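Local structure of Emp47p (form2) (Saccharomyces cerevisiae, 2A6Z) at residues T64-T68 against R194-T198; G76-I82 against V112-G116. The protein acts in the secretion of glycoproteins as a Ca2+-independent cargo receptor with a carbohydrate recognition domain, and is required for EMP46 to leave the endoplasmic reticulum. All blocks are in the same frame, centred on the assembly; numbering follows the deposited sequence.

Contact 1 of 2, residues T64-T68 against R194-T198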
loop_
_atom_site.group_PDB
_atom_site.type_symbol
_atom_site.label_atom_id
_atom_site.label_comp_id
_atom_site.label_asym_id
_atom_site.label_seq_id
_atom_site.Cartn_x
_atom_site.Cartn_y
_atom_site.Cartn_z
ATOM N N THR A 64 -4.625 2.860 -12.590
ATOM C CA THR A 64 -3.531 1.996 -12.196
ATOM C C THR A 64 -2.748 2.715 -11.086
ATOM O O THR A 64 -2.478 3.936 -11.188
ATOM C CB THR A 64 -2.566 1.787 -13.343
ATOM O OG1 THR A 64 -3.261 1.191 -14.438
ATOM C CG2 THR A 64 -1.409 0.875 -12.995
ATOM N N MET A 65 -2.340 1.972 -10.059
ATOM C CA MET A 65 -1.406 2.427 -9.049
ATOM C C MET A 65 -0.226 1.464 -9.025
ATOM O O MET A 65 -0.439 0.255 -8.811
ATOM C CB MET A 65 -2.052 2.451 -7.701
ATOM C CG MET A 65 -3.272 3.261 -7.371
ATOM S SD MET A 65 -4.212 3.129 -5.821
ATOM C CE MET A 65 -4.647 1.387 -5.870
ATOM N N GLU A 66 1.006 1.959 -9.182
ATOM C CA GLU A 66 2.205 1.130 -9.109
ATOM C C GLU A 66 3.056 1.615 -7.968
ATOM O O GLU A 66 3.556 2.764 -7.987
ATOM C CB GLU A 66 2.995 1.196 -10.408
ATOM C CG GLU A 66 2.275 0.654 -11.608
ATOM C CD GLU A 66 2.949 0.711 -12.919
ATOM O OE1 GLU A 66 4.083 1.254 -12.994
ATOM O OE2 GLU A 66 2.386 0.207 -13.908
ATOM N N TRP A 67 3.280 0.757 -6.987
ATOM C CA TRP A 67 4.147 1.071 -5.814
ATOM C C TRP A 67 5.437 0.317 -5.945
ATOM O O TRP A 67 5.434 -0.907 -6.126
ATOM C CB TRP A 67 3.421 0.626 -4.542
ATOM C CG TRP A 67 2.295 1.451 -4.078
ATOM C CD1 TRP A 67 0.967 1.232 -4.238
ATOM C CD2 TRP A 67 2.389 2.687 -3.310
ATOM N NE1 TRP A 67 0.226 2.239 -3.640
ATOM C CE2 TRP A 67 1.085 3.120 -3.057
ATOM C CE3 TRP A 67 3.501 3.407 -2.817
ATOM C CZ2 TRP A 67 0.817 4.294 -2.317
ATOM C CZ3 TRP A 67 3.194 4.571 -2.093
ATOM C CH2 TRP A 67 1.890 4.979 -1.871
ATOM N N THR A 68 6.550 1.032 -5.764
ATOM C CA THR A 68 7.870 0.418 -5.768
ATOM C C THR A 68 8.425 0.534 -4.314
ATOM O O THR A 68 8.617 1.653 -3.826
ATOM C CB THR A 68 8.799 1.140 -6.757
ATOM O OG1 THR A 68 8.243 1.092 -8.063
ATOM C CG2 THR A 68 10.149 0.448 -6.805
ATOM N N ARG A 194 -8.685 8.135 -0.797
ATOM C CA ARG A 194 -7.384 8.415 -0.232
ATOM C C ARG A 194 -6.437 7.264 -0.579
ATOM O O ARG A 194 -6.809 6.108 -0.490
ATOM C CB ARG A 194 -7.471 8.602 1.292
ATOM C CG ARG A 194 -8.574 9.522 1.749
ATOM C CD ARG A 194 -8.647 10.861 1.031
ATOM N NE ARG A 194 -7.399 11.612 1.111
ATOM C CZ ARG A 194 -7.360 12.937 1.182
ATOM N NH1 ARG A 194 -8.428 13.704 1.193
ATOM N NH2 ARG A 194 -6.159 13.509 1.244
ATOM N N ILE A 195 -5.212 7.627 -0.987
ATOM C CA ILE A 195 -4.198 6.716 -1.502
ATOM C C ILE A 195 -2.958 6.938 -0.685
ATOM O O ILE A 195 -2.496 8.091 -0.523
ATOM C CB ILE A 195 -3.943 7.023 -3.005
ATOM C CG1 ILE A 195 -5.185 6.688 -3.831
ATOM C CG2 ILE A 195 -2.692 6.312 -3.493
ATOM C CD1 ILE A 195 -5.172 7.355 -5.196
ATOM N N GLY A 196 -2.406 5.847 -0.138
ATOM C CA GLY A 196 -1.221 5.989 0.691
ATOM C C GLY A 196 -0.718 4.626 1.108
ATOM O O GLY A 196 -1.236 3.586 0.716
ATOM N N VAL A 197 0.318 4.671 1.900
ATOM C CA VAL A 197 1.026 3.481 2.380
ATOM C C VAL A 197 1.425 3.717 3.832
ATOM O O VAL A 197 1.795 4.823 4.221
ATOM C CB VAL A 197 2.225 3.114 1.488
ATOM C CG1 VAL A 197 3.240 4.276 1.433
ATOM C CG2 VAL A 197 2.892 1.826 1.921
ATOM N N THR A 198 1.300 2.657 4.641
ATOM C CA THR A 198 1.594 2.756 6.063
ATOM C C THR A 198 2.344 1.484 6.440
ATOM O O THR A 198 2.195 0.416 5.829
ATOM C CB THR A 198 0.313 2.900 6.901
ATOM O OG1 THR A 198 -0.496 1.737 6.790
ATOM C CG2 THR A 198 -0.509 4.093 6.456
#
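Strands 64-68 and 194-198 face each other across the core of the lectin beta sandwich. Their axes come within 10.2 Å and run nearly parallel, at 18°. The backbones do not pair; side chains fill the gap. M65 lies opposite I195 and W67 opposite V197, with CA atoms 9.1 Å apart in both pairs. All four CA-to-CB bonds point toward the other strand. In the conformer given, one of two, M65 is m, t, m; the extended chi2 carries SD across the gap to 4.2 Å from CG1 of I195. W67 has chi1 m and chi2 near 100°, which sends its indole into the core. V197 CB sits over one face of the indole, 4.1 Å from the centroid of the six-membered ring, in a CH-pi contact. V197 has chi1 p, and its CG1 comes to 3.5 Å from W67 CZ3. W67 CZ2 lies 4.2 Å from I195 CG2 and 3.7 Å from the backbone O of G196. Neither strand is at its sheet's edge. Strand 63-72 runs between 210-220 and 153-164, and strand 192-200 between 48-58 and 81-88. F218 of strand 210-220 touches M65 and I195, and F84 of strand 81-88 meets the W67 ring.

Contact 2 of 2, residues G76-I82 against V112-G116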
loop_
_atom_site.group_PDB
_atom_site.type_symbol
_atom_site.label_atom_id
_atom_site.label_comp_id
_atom_site.label_asym_id
_atom_site.label_seq_id
_atom_site.Cartn_x
_atom_site.Cartn_y
_atom_site.Cartn_z
ATOM N N GLY A 76 12.791 -12.827 9.254
ATOM C CA GLY A 76 12.139 -13.611 10.308
ATOM C C GLY A 76 10.669 -13.167 10.419
ATOM O O GLY A 76 10.221 -12.129 10.033
ATOM N N GLN A 77 9.838 -14.062 10.880
ATOM C CA GLN A 77 8.430 -13.717 11.094
ATOM C C GLN A 77 8.258 -12.648 12.121
ATOM O O GLN A 77 8.864 -12.654 13.188
ATOM C CB GLN A 77 7.682 -14.999 11.490
ATOM C CG GLN A 77 6.156 -14.627 11.515
ATOM C CD GLN A 77 5.515 -16.041 11.753
ATOM O OE1 GLN A 77 4.352 -16.222 11.906
ATOM N NE2 GLN A 77 6.444 -17.023 11.679
ATOM N N THR A 78 7.437 -11.659 11.882
ATOM C CA THR A 78 7.184 -10.583 12.860
ATOM C C THR A 78 5.727 -10.286 12.732
ATOM O O THR A 78 5.058 -10.757 11.792
ATOM C CB THR A 78 7.957 -9.289 12.530
ATOM O OG1 THR A 78 7.303 -8.594 11.528
ATOM C CG2 THR A 78 9.416 -9.582 12.353
ATOM N N ASP A 79 5.177 -9.460 13.636
ATOM C CA ASP A 79 3.833 -8.962 13.531
ATOM C C ASP A 79 3.763 -7.582 12.850
ATOM O O ASP A 79 2.728 -6.936 12.861
ATOM C CB ASP A 79 3.118 -9.009 14.889
ATOM C CG ASP A 79 3.758 -8.086 15.921
ATOM O OD1 ASP A 79 4.469 -7.168 15.610
ATOM O OD2 ASP A 79 3.536 -8.347 17.148
ATOM N N GLY A 80 4.878 -7.192 12.228
ATOM C CA GLY A 80 4.908 -5.978 11.416
ATOM C C GLY A 80 4.210 -6.228 10.050
ATOM O O GLY A 80 3.701 -7.290 9.760
ATOM N N GLY A 81 4.260 -5.183 9.225
ATOM C CA GLY A 81 3.752 -5.309 7.857
ATOM C C GLY A 81 3.617 -3.953 7.230
ATOM O O GLY A 81 3.765 -2.908 7.905
ATOM N N ILE A 82 3.353 -3.992 5.941
ATOM C CA ILE A 82 3.189 -2.755 5.131
ATOM C C ILE A 82 1.845 -2.877 4.410
ATOM O O ILE A 82 1.529 -3.931 3.853
ATOM C CB ILE A 82 4.382 -2.506 4.179
ATOM C CG1 ILE A 82 4.196 -1.205 3.373
ATOM C CG2 ILE A 82 4.678 -3.687 3.246
ATOM C CD1 ILE A 82 5.418 -0.748 2.626
ATOM N N VAL A 112 1.089 -6.575 2.869
ATOM C CA VAL A 112 2.249 -7.429 2.706
ATOM C C VAL A 112 2.795 -7.703 4.105
ATOM O O VAL A 112 3.159 -6.799 4.855
ATOM C CB VAL A 112 3.305 -6.792 1.781
ATOM C CG1 VAL A 112 4.562 -7.632 1.768
ATOM C CG2 VAL A 112 2.734 -6.587 0.385
ATOM N N ASP A 113 2.814 -8.992 4.467
ATOM C CA ASP A 113 3.287 -9.387 5.807
ATOM C C ASP A 113 3.614 -10.850 5.777
ATOM O O ASP A 113 3.457 -11.561 4.763
ATOM C CB ASP A 113 2.321 -9.003 6.932
ATOM C CG ASP A 113 1.324 -10.111 7.255
ATOM O OD1 ASP A 113 0.673 -10.621 6.315
ATOM O OD2 ASP A 113 1.250 -10.496 8.455
ATOM N N ASN A 114 4.097 -11.368 6.933
ATOM C CA ASN A 114 4.517 -12.762 6.970
ATOM C C ASN A 114 3.993 -13.481 8.221
ATOM O O ASN A 114 4.478 -14.580 8.514
ATOM C CB ASN A 114 6.017 -12.914 6.820
ATOM C CG ASN A 114 6.822 -12.474 8.024
ATOM O OD1 ASN A 114 6.272 -12.175 9.068
ATOM N ND2 ASN A 114 8.134 -12.410 7.822
ATOM N N ASN A 115 3.078 -12.871 8.966
ATOM C CA ASN A 115 2.615 -13.444 10.237
ATOM C C ASN A 115 1.431 -14.390 10.103
ATOM O O ASN A 115 0.993 -14.907 11.136
ATOM C CB ASN A 115 2.277 -12.300 11.209
ATOM C CG ASN A 115 2.472 -12.726 12.673
ATOM O OD1 ASN A 115 3.358 -13.516 13.004
ATOM N ND2 ASN A 115 1.650 -12.162 13.512
ATOM N N GLY A 116 0.915 -14.589 8.893
ATOM C CA GLY A 116 -0.216 -15.453 8.694
ATOM C C GLY A 116 0.219 -16.891 8.387
ATOM O O GLY A 116 1.394 -17.224 8.338
HETATM O O HOH W 1 5.010 -9.617 9.085
HETATM O O HOH W 2 1.520 -8.872 10.608
#
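This is an antiparallel strand pairing at one end of two inner strands of the sheet, where they run out into loops. Strands 81-88 and 108-113 are neighbours in one sheet. I82 and V112 form a hydrogen-bonded pair: I82 N to V112 O is 3.0 Å and V112 N to I82 O is 2.9 Å. I82 CG2 also packs on V112 CB at 3.7 Å. Beyond them, the N114 side chain holds the other loop. Its ND2 donates to G76 O (3.1 Å), and its OD1 accepts from T78 N (3.1 Å). An ST turn at T78 and an Asx turn at D113 shape the two loops. At G81 a CB would be tight against D113 CB and V112 O. One water joins G80 O to N114 N and another joins G80 O to D113 OD2, which is also hydrogen-bonded to the OH of Y139. Backbone pairing thus gives way to side-chain amide and water-mediated hydrogen bonds, so the loops are held by polar groups where the strands part.

The centres of contacts 1 and 2 are about 19 Å apart, yet they touch. Across neighbouring strands, I82 CG1 lies 3.6 Å from V197 CG2 and 3.6 Å from T198 O. Contact 1 joins the two sheets, its centre about 5 Å from the centre of the chain. Contact 2 lies within one sheet and its loops, its centre about 14 Å from that point. Strand 81-88 is the next after 63-72; the loop between them carries G76-G80 and takes the chain across. Q200, on strand 192-200, hydrogen-bonds D79 O through its side chain and G81 through its backbone. In this lectin family such loops form the sugar site, so contact 2 probably lies near it; these atoms include no ligand.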